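PDB 3KM5: Lys-gingipain W83 from Porphyromonas gingivalis, which is a virulence-associated, secreted cysteine protease that cleaves after lysine, here represented by its K2 cleaved adhesin domain, a calcium-binding module of a type with haemolytic activity in vitro. Local coordinates for residues A[32-37]-A[127-132]; A[12-17]-A[39-44]; A[80-85]-A[111-116]; A[93-98]-A[143-148]. All blocks are in the same frame, centred on the assembly; numbering follows the deposited sequence.

Interaction 1: A[32-37]-A[127-132]; sequences GWLCLS and FGLSTE. With NO3 (nitrate ion), chain F.
Leu34, which meets Leu129 across this contact in the beta jelly roll of the cleaved adhesin domain, also lies against a flat group, a nitrate ion probably taken from the crystallisation liquor. Its CG and both methyls lie over one face of the ion, with Leu34 CG 3.7 Å from the nitrate N and Leu34 CD1 3.4 Å from nitrate O2. Gly32 N approaches between two of the nitrate oxygens, displaced from the ion plane to the side away from Leu34. It donates to O2 of the nitrate at 3.0 Å and 161°. A second bond from Gly32 N, to O1, is weak.

Strand 34-37 pairs with strand 51-56 in one sheet, and 127-132 belongs to the long loop between strands 109-115 and 143-148. The backbones stay apart, with Leu36 CA and Leu129 CA 9.1 Å from each other. The contact itself is carried by three leucines. Leu129 CG lies opposite the carbonyl carbon about CA-CB (chi1 -50°), and the branch reaches the strand with both methyls. Leu129 CD1 touches Leu34 CD1 at 3.9 Å, and Leu129 CD2 touches Leu36 CD2 at 3.5 Å. Leu34 and Leu36 are two residues apart and send their side chains from the same side of the strand, so one loop residue meets both.

The loop is tied down elsewhere: Leu129 N bonds to Asn59 OD1, and Gly128 O receives Trp43 NE1. Within the loop, Gly128 N donates to Thr131 OG1 at 2.9 Å and 155°.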
loop_
_atom_site.group_PDB
_atom_site.type_symbol
_atom_site.label_atom_id
_atom_site.label_comp_id
_atom_site.label_asym_id
_atom_site.label_seq_id
_atom_site.Cartn_x
_atom_site.Cartn_y
_atom_site.Cartn_z
ATOM N N GLY A 32 3.552 6.191 8.254
ATOM C CA GLY A 32 2.390 5.898 7.473
ATOM C C GLY A 32 2.786 5.561 6.055
ATOM O O GLY A 32 3.908 5.095 5.809
ATOM N N TRP A 33 1.841 5.765 5.139
ATOM C CA TRP A 33 2.075 5.478 3.726
ATOM C C TRP A 33 2.985 6.519 3.075
ATOM O O TRP A 33 2.727 7.723 3.187
ATOM C CB TRP A 33 0.754 5.456 2.982
ATOM C CG TRP A 33 -0.128 4.275 3.276
ATOM C CD1 TRP A 33 -1.168 4.250 4.136
ATOM C CD2 TRP A 33 -0.084 2.969 2.672
ATOM N NE1 TRP A 33 -1.776 3.039 4.116
ATOM C CE2 TRP A 33 -1.121 2.206 3.244
ATOM C CE3 TRP A 33 0.760 2.361 1.746
ATOM C CZ2 TRP A 33 -1.391 0.895 2.832
ATOM C CZ3 TRP A 33 0.513 1.050 1.370
ATOM C CH2 TRP A 33 -0.540 0.327 1.936
ATOM N N LEU A 34 4.033 6.052 2.399
ATOM C CA LEU A 34 4.993 6.918 1.719
ATOM C C LEU A 34 5.308 6.350 0.345
ATOM O O LEU A 34 5.434 5.133 0.183
ATOM C CB LEU A 34 6.329 6.990 2.475
ATOM C CG LEU A 34 6.388 7.679 3.843
ATOM C CD1 LEU A 34 7.799 7.501 4.380
ATOM C CD2 LEU A 34 6.055 9.147 3.741
ATOM N N CYS A 35 5.540 7.230 -0.618
ATOM C CA CYS A 35 6.097 6.838 -1.894
ATOM C C CYS A 35 7.562 6.479 -1.706
ATOM O O CYS A 35 8.265 7.144 -0.958
ATOM C CB CYS A 35 5.985 8.003 -2.863
ATOM S SG CYS A 35 6.881 7.816 -4.446
ATOM N N LEU A 36 7.978 5.373 -2.316
ATOM C CA LEU A 36 9.386 4.963 -2.376
ATOM C C LEU A 36 9.815 4.837 -3.830
ATOM O O LEU A 36 9.024 4.385 -4.671
ATOM C CB LEU A 36 9.606 3.610 -1.735
ATOM C CG LEU A 36 9.135 3.440 -0.296
ATOM C CD1 LEU A 36 9.395 1.993 0.159
ATOM C CD2 LEU A 36 9.738 4.484 0.666
ATOM N N SER A 37 11.065 5.229 -4.121
ATOM C CA SER A 37 11.657 5.041 -5.441
ATOM C C SER A 37 12.815 4.049 -5.430
ATOM O O SER A 37 13.675 4.096 -4.537
ATOM C CB SER A 37 12.194 6.361 -5.970
ATOM O OG SER A 37 12.861 6.127 -7.203
ATOM N N PHE A 127 13.864 -4.992 5.682
ATOM C CA PHE A 127 14.268 -3.866 4.861
ATOM C C PHE A 127 13.513 -2.645 5.300
ATOM O O PHE A 127 12.340 -2.736 5.646
ATOM C CB PHE A 127 14.057 -4.175 3.386
ATOM C CG PHE A 127 14.894 -5.331 2.907
ATOM C CD1 PHE A 127 16.177 -5.128 2.449
ATOM C CD2 PHE A 127 14.412 -6.626 2.966
ATOM C CE1 PHE A 127 16.962 -6.189 2.035
ATOM C CE2 PHE A 127 15.203 -7.702 2.542
ATOM C CZ PHE A 127 16.469 -7.480 2.086
ATOM N N GLY A 128 14.192 -1.510 5.286
ATOM C CA GLY A 128 13.614 -0.265 5.747
ATOM C C GLY A 128 14.181 0.935 5.043
ATOM O O GLY A 128 14.894 0.816 4.033
ATOM N N LEU A 129 13.865 2.111 5.583
ATOM C CA LEU A 129 14.373 3.367 5.043
ATOM C C LEU A 129 15.722 3.735 5.676
ATOM O O LEU A 129 16.384 4.648 5.186
ATOM C CB LEU A 129 13.378 4.504 5.279
ATOM C CG LEU A 129 11.928 4.248 4.880
ATOM C CD1 LEU A 129 11.112 5.503 5.151
ATOM C CD2 LEU A 129 11.815 3.786 3.418
ATOM N N SER A 130 16.087 3.048 6.766
ATOM C CA SER A 130 17.393 3.214 7.429
ATOM C C SER A 130 18.265 1.950 7.419
ATOM O O SER A 130 19.398 1.989 7.904
ATOM C CB SER A 130 17.190 3.667 8.881
ATOM N N THR A 131 17.765 0.836 6.876
ATOM C CA THR A 131 18.555 -0.398 6.840
ATOM C C THR A 131 19.787 -0.228 5.950
ATOM O O THR A 131 19.715 0.393 4.882
ATOM C CB THR A 131 17.722 -1.649 6.417
ATOM O OG1 THR A 131 17.133 -1.468 5.121
ATOM N N GLU A 132 20.916 -0.762 6.410
ATOM C CA GLU A 132 22.205 -0.624 5.720
ATOM C C GLU A 132 22.146 -1.068 4.255
ATOM O O GLU A 132 21.564 -2.110 3.937
ATOM C CB GLU A 132 23.281 -1.425 6.463
HETATM N N NO3 F . 6.044 8.186 7.463
HETATM O O1 NO3 F . 4.750 8.605 7.171
HETATM O O2 NO3 F . 6.376 6.847 7.412
HETATM O O3 NO3 F . 7.060 9.111 7.817
#

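Interaction 2: A[12-17]-A[39-44]; sequences STHGEA and GQLDWL
His14 presents one ring face to Gln40, at the surface of the jelly roll, where two connecting loops meet. His14 occupies a type II beta turn from Thr13 to Glu16. The other loop follows strand 34-37 and contains a type I turn from Leu41 to Leu44.

The main interaction is CH-pi. Gln40 CB stands over the middle of the His14 ring, 3.7 Å from the centroid and only 7° from the ring normal. Gln40 CG continues over His14 CG at 3.8 Å. The glutamine chain then bends at chi2 (-59°) and carries its amide away, with the amide plane turned 56° from the imidazole.

The second kind is van der Waals packing. Leu41 CG sits obliquely to the ring, 3.8 Å from His14 CE1, and Leu41 CD1 lies in the ring plane at the edge. The Leu41 side chain runs roughly perpendicular to that of His14.

His14 ND1 has its polar partner outside both loops. It accepts the backbone N-H of Ser37, which helps fix the rotation of the ring; a neutral imidazole would then probably carry its proton on NE2. Each turn is closed by its own backbone bond: Glu16 N to Thr13 O at 3.1 Å, and Leu44 N to Leu41 O at 3.2 Å.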
loop_
_atom_site.group_PDB
_atom_site.type_symbol
_atom_site.label_atom_id
_atom_site.label_comp_id
_atom_site.label_asym_id
_atom_site.label_seq_id
_atom_site.Cartn_x
_atom_site.Cartn_y
_atom_site.Cartn_z
ATOM N N SER A 12 4.805 10.881 -8.037
ATOM C CA SER A 12 5.083 11.177 -6.638
ATOM C C SER A 12 6.585 11.120 -6.387
ATOM O O SER A 12 7.362 10.720 -7.256
ATOM C CB SER A 12 4.394 10.151 -5.732
ATOM O OG SER A 12 2.992 10.331 -5.803
ATOM N N THR A 13 7.007 11.529 -5.191
ATOM C CA THR A 13 8.444 11.604 -4.866
ATOM C C THR A 13 8.816 10.748 -3.650
ATOM O O THR A 13 8.042 10.639 -2.694
ATOM C CB THR A 13 8.844 13.065 -4.619
ATOM O OG1 THR A 13 8.688 13.820 -5.835
ATOM C CG2 THR A 13 10.273 13.192 -4.146
ATOM N N HIS A 14 9.998 10.147 -3.701
ATOM C CA HIS A 14 10.502 9.316 -2.591
ATOM C C HIS A 14 10.409 10.044 -1.245
ATOM O O HIS A 14 10.867 11.192 -1.126
ATOM C CB HIS A 14 11.953 8.919 -2.869
ATOM C CG HIS A 14 12.525 8.061 -1.804
ATOM N ND1 HIS A 14 12.366 6.693 -1.790
ATOM C CD2 HIS A 14 13.205 8.378 -0.676
ATOM C CE1 HIS A 14 12.942 6.203 -0.708
ATOM N NE2 HIS A 14 13.455 7.203 -0.011
ATOM N N GLY A 15 9.799 9.397 -0.245
ATOM C CA GLY A 15 9.696 9.958 1.102
ATOM C C GLY A 15 8.526 10.882 1.389
ATOM O O GLY A 15 8.338 11.369 2.508
ATOM N N GLU A 16 7.709 11.125 0.372
ATOM C CA GLU A 16 6.499 11.923 0.526
ATOM C C GLU A 16 5.260 11.093 0.403
ATOM O O GLU A 16 5.308 9.998 -0.166
ATOM C CB GLU A 16 6.426 12.985 -0.567
ATOM C CG GLU A 16 7.602 13.912 -0.589
ATOM C CD GLU A 16 7.789 14.739 0.679
ATOM O OE1 GLU A 16 6.805 15.031 1.392
ATOM O OE2 GLU A 16 8.953 15.053 0.942
ATOM N N ALA A 17 4.144 11.599 0.936
ATOM C CA ALA A 17 2.847 10.999 0.712
ATOM C C ALA A 17 2.578 11.149 -0.774
ATOM O O ALA A 17 3.010 12.114 -1.402
ATOM C CB ALA A 17 1.732 11.689 1.543
ATOM N N GLY A 39 15.197 4.184 -7.357
ATOM C CA GLY A 39 16.406 4.999 -7.556
ATOM C C GLY A 39 17.006 5.506 -6.244
ATOM O O GLY A 39 18.105 6.071 -6.242
ATOM N N GLN A 40 16.296 5.328 -5.126
ATOM C CA GLN A 40 16.783 5.741 -3.803
ATOM C C GLN A 40 17.059 4.573 -2.855
ATOM O O GLN A 40 17.908 4.688 -1.965
ATOM C CB GLN A 40 15.808 6.722 -3.135
ATOM C CG GLN A 40 15.715 8.073 -3.832
ATOM C CD GLN A 40 17.048 8.799 -3.904
ATOM O OE1 GLN A 40 17.486 9.203 -4.982
ATOM N NE2 GLN A 40 17.707 8.948 -2.761
ATOM N N LEU A 41 16.357 3.455 -3.039
ATOM C CA LEU A 41 16.538 2.284 -2.188
ATOM C C LEU A 41 17.003 1.127 -3.036
ATOM O O LEU A 41 16.288 0.679 -3.941
ATOM C CB LEU A 41 15.233 1.907 -1.497
ATOM C CG LEU A 41 14.708 2.891 -0.462
ATOM C CD1 LEU A 41 13.323 2.390 -0.046
ATOM C CD2 LEU A 41 15.617 3.001 0.733
ATOM N N ASP A 42 18.210 0.639 -2.752
ATOM C CA ASP A 42 18.788 -0.440 -3.541
ATOM C C ASP A 42 17.919 -1.694 -3.504
ATOM O O ASP A 42 17.813 -2.401 -4.510
ATOM C CB ASP A 42 20.217 -0.763 -3.071
ATOM N N TRP A 43 17.270 -1.951 -2.362
ATOM C CA TRP A 43 16.489 -3.188 -2.161
ATOM C C TRP A 43 15.172 -3.249 -2.936
ATOM O O TRP A 43 14.640 -4.308 -3.173
ATOM C CB TRP A 43 16.225 -3.475 -0.668
ATOM C CG TRP A 43 15.398 -2.473 0.128
ATOM C CD1 TRP A 43 15.885 -1.477 0.919
ATOM C CD2 TRP A 43 13.964 -2.409 0.240
ATOM N NE1 TRP A 43 14.845 -0.788 1.512
ATOM C CE2 TRP A 43 13.658 -1.349 1.110
ATOM C CE3 TRP A 43 12.914 -3.148 -0.315
ATOM C CZ2 TRP A 43 12.335 -1.013 1.440
ATOM C CZ3 TRP A 43 11.606 -2.825 0.026
ATOM C CH2 TRP A 43 11.330 -1.765 0.888
ATOM N N LEU A 44 14.698 -2.092 -3.351
ATOM C CA LEU A 44 13.368 -1.972 -3.926
ATOM C C LEU A 44 13.356 -2.092 -5.458
ATOM O O LEU A 44 14.163 -1.442 -6.136
ATOM C CB LEU A 44 12.816 -0.619 -3.523
ATOM C CG LEU A 44 11.430 -0.256 -4.068
ATOM C CD1 LEU A 44 10.343 -1.163 -3.459
ATOM C CD2 LEU A 44 11.150 1.220 -3.842
#

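Interaction 3: A[80-85]-A[111-116]; sequences VKYYYA and VVFEET
Tyr84 and Glu115 reach toward each other from opposite directions. The carboxylate comes obliquely to the CE2 side of the tyrosine ring, with Glu115 OE2 3.2 Å from Tyr84 CE2. The ring and carboxylate planes stand 75° apart, so the two groups are not stacked. Beyond CG the Glu115 chain is fully extended (chi2 176°), which carries the carboxylate far from its own strand. The same oxygen also lies in the plane of the Phe113 ring, at its edge, where ring hydrogens would favour a negative charge.

Tyr82 and Phe113 form the second pair, and their side chains meet at a slant. Tyr82 OH touches the phenylalanine ring at two carbons, 3.3 Å from Phe113 CE2 and 3.5 Å from Phe113 CD2. The phenol oxygen is bonded to Tyr95 OH, a residue of strand 95-100.

These pairs bridge the two sheets of the jelly-roll sandwich. Strand 79-86 lies in one sheet and strand 109-115 is an outermost strand of the other. The nearest backbones, Tyr84 CA and Glu115 CA, are 11.6 Å apart, a gap filled by long side chains. Strand 109-115 carries a classic beta bulge, in which Val112 and Phe113 both face Val97.

Glu115 OE2 is gripped by two polar partners, a hydrogen bond with Tyr95 OH and a salt bridge with Arg145 NE. These would be expected to favour the ionised carboxylate.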
loop_
_atom_site.group_PDB
_atom_site.type_symbol
_atom_site.label_atom_id
_atom_site.label_comp_id
_atom_site.label_asym_id
_atom_site.label_seq_id
_atom_site.Cartn_x
_atom_site.Cartn_y
_atom_site.Cartn_z
ATOM N N VAL A 80 -11.529 -1.875 -8.580
ATOM C CA VAL A 80 -10.126 -1.481 -8.431
ATOM C C VAL A 80 -9.247 -2.742 -8.583
ATOM O O VAL A 80 -9.545 -3.790 -8.013
ATOM C CB VAL A 80 -9.882 -0.701 -7.091
ATOM C CG1 VAL A 80 -10.205 -1.566 -5.812
ATOM C CG2 VAL A 80 -8.456 -0.137 -7.052
ATOM N N LYS A 81 -8.239 -2.660 -9.437
ATOM C CA LYS A 81 -7.292 -3.726 -9.633
ATOM C C LYS A 81 -5.927 -3.153 -9.257
ATOM O O LYS A 81 -5.605 -2.007 -9.614
ATOM C CB LYS A 81 -7.331 -4.207 -11.087
ATOM C CG LYS A 81 -6.347 -5.340 -11.362
ATOM C CD LYS A 81 -5.128 -4.874 -12.021
ATOM C CE LYS A 81 -5.382 -4.672 -13.464
ATOM N NZ LYS A 81 -4.113 -4.511 -14.208
ATOM N N TYR A 82 -5.084 -3.920 -8.598
ATOM C CA TYR A 82 -3.815 -3.404 -8.127
ATOM C C TYR A 82 -2.862 -4.580 -7.940
ATOM O O TYR A 82 -3.265 -5.746 -8.011
ATOM C CB TYR A 82 -3.961 -2.622 -6.804
ATOM C CG TYR A 82 -4.574 -3.454 -5.698
ATOM C CD1 TYR A 82 -3.773 -4.134 -4.789
ATOM C CD2 TYR A 82 -5.955 -3.647 -5.605
ATOM C CE1 TYR A 82 -4.329 -4.928 -3.773
ATOM C CE2 TYR A 82 -6.512 -4.437 -4.608
ATOM C CZ TYR A 82 -5.707 -5.071 -3.705
ATOM O OH TYR A 82 -6.307 -5.865 -2.749
ATOM N N TYR A 83 -1.609 -4.243 -7.693
ATOM C CA TYR A 83 -0.565 -5.201 -7.367
ATOM C C TYR A 83 0.058 -4.829 -6.035
ATOM O O TYR A 83 0.303 -3.668 -5.770
ATOM C CB TYR A 83 0.514 -5.248 -8.473
ATOM C CG TYR A 83 -0.046 -5.540 -9.840
ATOM C CD1 TYR A 83 -0.055 -6.815 -10.375
ATOM C CD2 TYR A 83 -0.581 -4.504 -10.606
ATOM C CE1 TYR A 83 -0.614 -7.056 -11.669
ATOM C CE2 TYR A 83 -1.133 -4.738 -11.838
ATOM C CZ TYR A 83 -1.137 -5.998 -12.379
ATOM O OH TYR A 83 -1.722 -6.213 -13.633
ATOM N N TYR A 84 0.281 -5.840 -5.188
ATOM C CA TYR A 84 0.983 -5.653 -3.938
ATOM C C TYR A 84 2.181 -6.560 -3.849
ATOM O O TYR A 84 2.283 -7.581 -4.520
ATOM C CB TYR A 84 0.042 -5.861 -2.752
ATOM C CG TYR A 84 -0.283 -7.290 -2.366
ATOM C CD1 TYR A 84 0.577 -8.039 -1.575
ATOM C CD2 TYR A 84 -1.446 -7.887 -2.803
ATOM C CE1 TYR A 84 0.279 -9.329 -1.220
ATOM C CE2 TYR A 84 -1.771 -9.168 -2.408
ATOM C CZ TYR A 84 -0.905 -9.886 -1.654
ATOM O OH TYR A 84 -1.245 -11.176 -1.286
ATOM N N ALA A 85 3.087 -6.177 -2.966
ATOM C CA ALA A 85 4.262 -6.989 -2.684
ATOM C C ALA A 85 4.562 -6.912 -1.183
ATOM O O ALA A 85 4.364 -5.906 -0.554
ATOM C CB ALA A 85 5.471 -6.508 -3.523
ATOM N N VAL A 111 -15.035 -2.006 5.076
ATOM C CA VAL A 111 -14.165 -2.992 4.425
ATOM C C VAL A 111 -14.943 -3.684 3.320
ATOM O O VAL A 111 -16.098 -4.107 3.538
ATOM C CB VAL A 111 -13.680 -4.073 5.438
ATOM C CG1 VAL A 111 -12.847 -5.131 4.749
ATOM C CG2 VAL A 111 -12.862 -3.475 6.557
ATOM N N VAL A 112 -14.362 -3.763 2.126
ATOM C CA VAL A 112 -14.918 -4.547 1.050
ATOM C C VAL A 112 -14.042 -5.758 0.691
ATOM O O VAL A 112 -14.511 -6.641 -0.026
ATOM C CB VAL A 112 -15.161 -3.692 -0.235
ATOM C CG1 VAL A 112 -16.155 -2.591 0.059
ATOM C CG2 VAL A 112 -13.919 -3.108 -0.825
ATOM N N PHE A 113 -12.782 -5.781 1.124
ATOM C CA PHE A 113 -11.862 -6.902 0.896
ATOM C C PHE A 113 -10.758 -6.804 1.925
ATOM O O PHE A 113 -10.300 -5.708 2.182
ATOM C CB PHE A 113 -11.233 -6.852 -0.511
ATOM C CG PHE A 113 -10.076 -7.810 -0.673
ATOM C CD1 PHE A 113 -10.294 -9.172 -0.595
ATOM C CD2 PHE A 113 -8.767 -7.344 -0.792
ATOM C CE1 PHE A 113 -9.214 -10.072 -0.648
ATOM C CE2 PHE A 113 -7.709 -8.232 -0.905
ATOM C CZ PHE A 113 -7.934 -9.581 -0.832
ATOM N N GLU A 114 -10.310 -7.914 2.505
ATOM C CA GLU A 114 -9.072 -7.859 3.284
ATOM C C GLU A 114 -8.433 -9.234 3.330
ATOM O O GLU A 114 -9.111 -10.241 3.112
ATOM C CB GLU A 114 -9.253 -7.225 4.673
ATOM C CG GLU A 114 -10.124 -7.962 5.609
ATOM C CD GLU A 114 -10.325 -7.258 6.975
ATOM O OE1 GLU A 114 -11.460 -7.306 7.471
ATOM O OE2 GLU A 114 -9.365 -6.703 7.568
ATOM N N GLU A 115 -7.122 -9.265 3.560
ATOM C CA GLU A 115 -6.363 -10.484 3.556
ATOM C C GLU A 115 -5.046 -10.314 4.287
ATOM O O GLU A 115 -4.622 -9.215 4.611
ATOM C CB GLU A 115 -6.102 -10.993 2.140
ATOM C CG GLU A 115 -5.120 -10.134 1.398
ATOM C CD GLU A 115 -4.769 -10.661 0.012
ATOM O OE1 GLU A 115 -4.893 -11.880 -0.219
ATOM O OE2 GLU A 115 -4.442 -9.851 -0.871
ATOM N N THR A 116 -4.461 -11.462 4.616
ATOM C CA THR A 116 -3.152 -11.522 5.179
ATOM C C THR A 116 -2.282 -12.213 4.132
ATOM O O THR A 116 -2.477 -13.403 3.855
ATOM C CB THR A 116 -3.142 -12.364 6.464
ATOM O OG1 THR A 116 -4.101 -11.855 7.383
ATOM C CG2 THR A 116 -1.797 -12.290 7.142
#

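Interaction 4: A[93-98]-A[143-148]; sequences DHYAVM and IERTVD
Tyr95 has its CG between the backbone N and the carbonyl carbon (chi1 76°), and this swings the phenol end toward Arg145. On the arginine, CG is set opposite the carbonyl carbon (chi1 -67°), which brings it to the phenol: Arg145 CG is 3.8 Å from Tyr95 OH. A bend at chi2 then turns the rest of the chain back along its own strand, and Arg145 NH1 reaches Glu144 O at 2.9 Å. That bond is tilted out of both the guanidinium and carbonyl planes. The side chains cross at a slant, while the phenol and guanidinium planes are only 22° apart.

Other contacts surround the two groups. Ile143 CG2 lies 3.1 Å above the guanidinium plane, toward its rim. On the tyrosine side, Asp93 O lies at the ring edge, in the plane. Glu115 is the shared partner of Tyr95 OH and Arg145 NE.

Further along, the contact becomes purely apolar. Val97 and Val147 point at each other, and Val97 CG1 meets Val147 CG1 at 4.3 Å. Here the strands come nearest, with Val97 CA and Val147 CA 8.0 Å apart, so short side chains suffice.

This is buried packing between the two sheets of the jelly roll. Strand 95-100 lies between strands 155-161 and 109-115 in the five-stranded sheet. Strand 143-148 pairs with strand 79-86 in the facing sheet, and Tyr82 of that strand touches both Val97 and Arg145.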
loop_
_atom_site.group_PDB
_atom_site.type_symbol
_atom_site.label_atom_id
_atom_site.label_comp_id
_atom_site.label_asym_id
_atom_site.label_seq_id
_atom_site.Cartn_x
_atom_site.Cartn_y
_atom_site.Cartn_z
ATOM N N ASP A 93 1.657 -8.957 6.255
ATOM C CA ASP A 93 1.306 -7.560 6.412
ATOM C C ASP A 93 -0.143 -7.325 5.968
ATOM O O ASP A 93 -0.460 -6.921 4.862
ATOM C CB ASP A 93 2.343 -6.726 5.709
ATOM C CG ASP A 93 3.496 -6.403 6.615
ATOM O OD1 ASP A 93 3.331 -5.570 7.514
ATOM O OD2 ASP A 93 4.576 -7.003 6.424
ATOM N N HIS A 94 -1.037 -7.662 6.887
ATOM C CA HIS A 94 -2.471 -7.615 6.715
ATOM C C HIS A 94 -2.942 -6.246 6.223
ATOM O O HIS A 94 -2.504 -5.197 6.754
ATOM C CB HIS A 94 -3.156 -7.984 8.063
ATOM C CG HIS A 94 -4.643 -8.098 7.965
ATOM N ND1 HIS A 94 -5.271 -9.284 7.660
ATOM C CD2 HIS A 94 -5.626 -7.179 8.093
ATOM C CE1 HIS A 94 -6.573 -9.091 7.603
ATOM N NE2 HIS A 94 -6.820 -7.817 7.862
ATOM N N TYR A 95 -3.859 -6.268 5.262
ATOM C CA TYR A 95 -4.441 -5.020 4.786
ATOM C C TYR A 95 -5.869 -5.211 4.325
ATOM O O TYR A 95 -6.303 -6.319 4.008
ATOM C CB TYR A 95 -3.556 -4.402 3.691
ATOM C CG TYR A 95 -3.715 -5.131 2.392
ATOM C CD1 TYR A 95 -4.578 -4.636 1.415
ATOM C CD2 TYR A 95 -3.071 -6.329 2.147
ATOM C CE1 TYR A 95 -4.814 -5.334 0.256
ATOM C CE2 TYR A 95 -3.289 -7.030 0.955
ATOM C CZ TYR A 95 -4.162 -6.498 -0.013
ATOM O OH TYR A 95 -4.463 -7.164 -1.215
ATOM N N ALA A 96 -6.597 -4.112 4.312
ATOM C CA ALA A 96 -7.942 -4.045 3.779
ATOM C C ALA A 96 -8.036 -3.045 2.640
ATOM O O ALA A 96 -7.373 -2.062 2.652
ATOM C CB ALA A 96 -8.945 -3.654 4.884
ATOM N N VAL A 97 -8.968 -3.285 1.721
ATOM C CA VAL A 97 -9.447 -2.289 0.767
ATOM C C VAL A 97 -10.827 -1.887 1.330
ATOM O O VAL A 97 -11.659 -2.757 1.699
ATOM C CB VAL A 97 -9.594 -2.864 -0.660
ATOM C CG1 VAL A 97 -10.168 -1.862 -1.642
ATOM C CG2 VAL A 97 -8.242 -3.386 -1.169
ATOM N N MET A 98 -11.057 -0.583 1.458
ATOM C CA MET A 98 -12.284 -0.045 1.997
ATOM C C MET A 98 -12.867 0.984 1.082
ATOM O O MET A 98 -12.185 1.565 0.245
ATOM C CB MET A 98 -11.994 0.605 3.348
ATOM C CG MET A 98 -11.133 -0.283 4.263
ATOM S SD MET A 98 -10.911 0.451 5.889
ATOM C CE MET A 98 -12.503 0.218 6.636
ATOM N N ILE A 143 1.737 -9.390 -6.608
ATOM C CA ILE A 143 0.522 -10.192 -6.630
ATOM C C ILE A 143 -0.656 -9.334 -7.078
ATOM O O ILE A 143 -0.881 -8.263 -6.519
ATOM C CB ILE A 143 0.248 -10.708 -5.212
ATOM C CG1 ILE A 143 1.418 -11.590 -4.738
ATOM C CG2 ILE A 143 -1.080 -11.472 -5.144
ATOM C CD1 ILE A 143 1.664 -12.742 -5.613
ATOM N N GLU A 144 -1.448 -9.816 -8.042
ATOM C CA GLU A 144 -2.585 -9.083 -8.572
ATOM C C GLU A 144 -3.842 -9.332 -7.730
ATOM O O GLU A 144 -4.103 -10.455 -7.317
ATOM C CB GLU A 144 -2.846 -9.482 -10.034
ATOM C CG GLU A 144 -3.948 -8.636 -10.696
ATOM C CD GLU A 144 -4.204 -8.931 -12.161
ATOM O OE1 GLU A 144 -3.551 -9.808 -12.751
ATOM O OE2 GLU A 144 -5.107 -8.266 -12.719
ATOM N N ARG A 145 -4.636 -8.294 -7.546
ATOM C CA ARG A 145 -5.968 -8.385 -6.955
ATOM C C ARG A 145 -6.941 -7.530 -7.710
ATOM O O ARG A 145 -6.542 -6.493 -8.201
ATOM C CB ARG A 145 -5.927 -7.901 -5.494
ATOM C CG ARG A 145 -5.132 -8.792 -4.552
ATOM C CD ARG A 145 -5.806 -10.119 -4.306
ATOM N NE ARG A 145 -5.046 -11.023 -3.436
ATOM C CZ ARG A 145 -4.364 -12.092 -3.836
ATOM N NH1 ARG A 145 -4.216 -12.408 -5.113
ATOM N NH2 ARG A 145 -3.753 -12.850 -2.939
ATOM N N THR A 146 -8.190 -7.965 -7.798
ATOM C CA THR A 146 -9.276 -7.220 -8.427
ATOM C C THR A 146 -10.457 -7.268 -7.450
ATOM O O THR A 146 -10.949 -8.350 -7.114
ATOM C CB THR A 146 -9.640 -7.868 -9.791
ATOM O OG1 THR A 146 -8.511 -7.884 -10.657
ATOM C CG2 THR A 146 -10.763 -7.112 -10.477
ATOM N N VAL A 147 -10.899 -6.086 -7.025
ATOM C CA VAL A 147 -11.879 -5.960 -5.964
ATOM C C VAL A 147 -13.085 -5.188 -6.483
ATOM O O VAL A 147 -12.954 -4.112 -7.068
ATOM C CB VAL A 147 -11.263 -5.236 -4.768
ATOM C CG1 VAL A 147 -12.316 -4.934 -3.696
ATOM C CG2 VAL A 147 -10.160 -6.112 -4.193
ATOM N N ASP A 148 -14.260 -5.763 -6.293
ATOM C CA ASP A 148 -15.515 -5.158 -6.703
ATOM C C ASP A 148 -15.818 -3.949 -5.789
ATOM O O ASP A 148 -15.659 -4.044 -4.583
ATOM C CB ASP A 148 -16.680 -6.155 -6.546
ATOM C CG ASP A 148 -16.582 -7.384 -7.418
ATOM O OD1 ASP A 148 -15.777 -7.438 -8.358
ATOM O OD2 ASP A 148 -17.394 -8.301 -7.151
#

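In the fold
The four contacts form two groups on opposite sides of the centre of the domain. Interactions 3 and 4 share one centre and join the same two sheets; the bond between Glu115 OE2 and Tyr95 OH, 2.7 Å long, is common to both. Interactions 1 and 2 have centres about 7 Å apart. They meet through strand 34-37, where Cys35 N lies 2.8 Å from Glu16 O. The centres of the two groups are about 21 to 22 Å apart. Interactions 1 and 2 lie nearer the cleavage site, with the Leu41 side chain about 8 Å from that of Lys137. The Leu36 side chain is about 10 Å from a bound calcium ion.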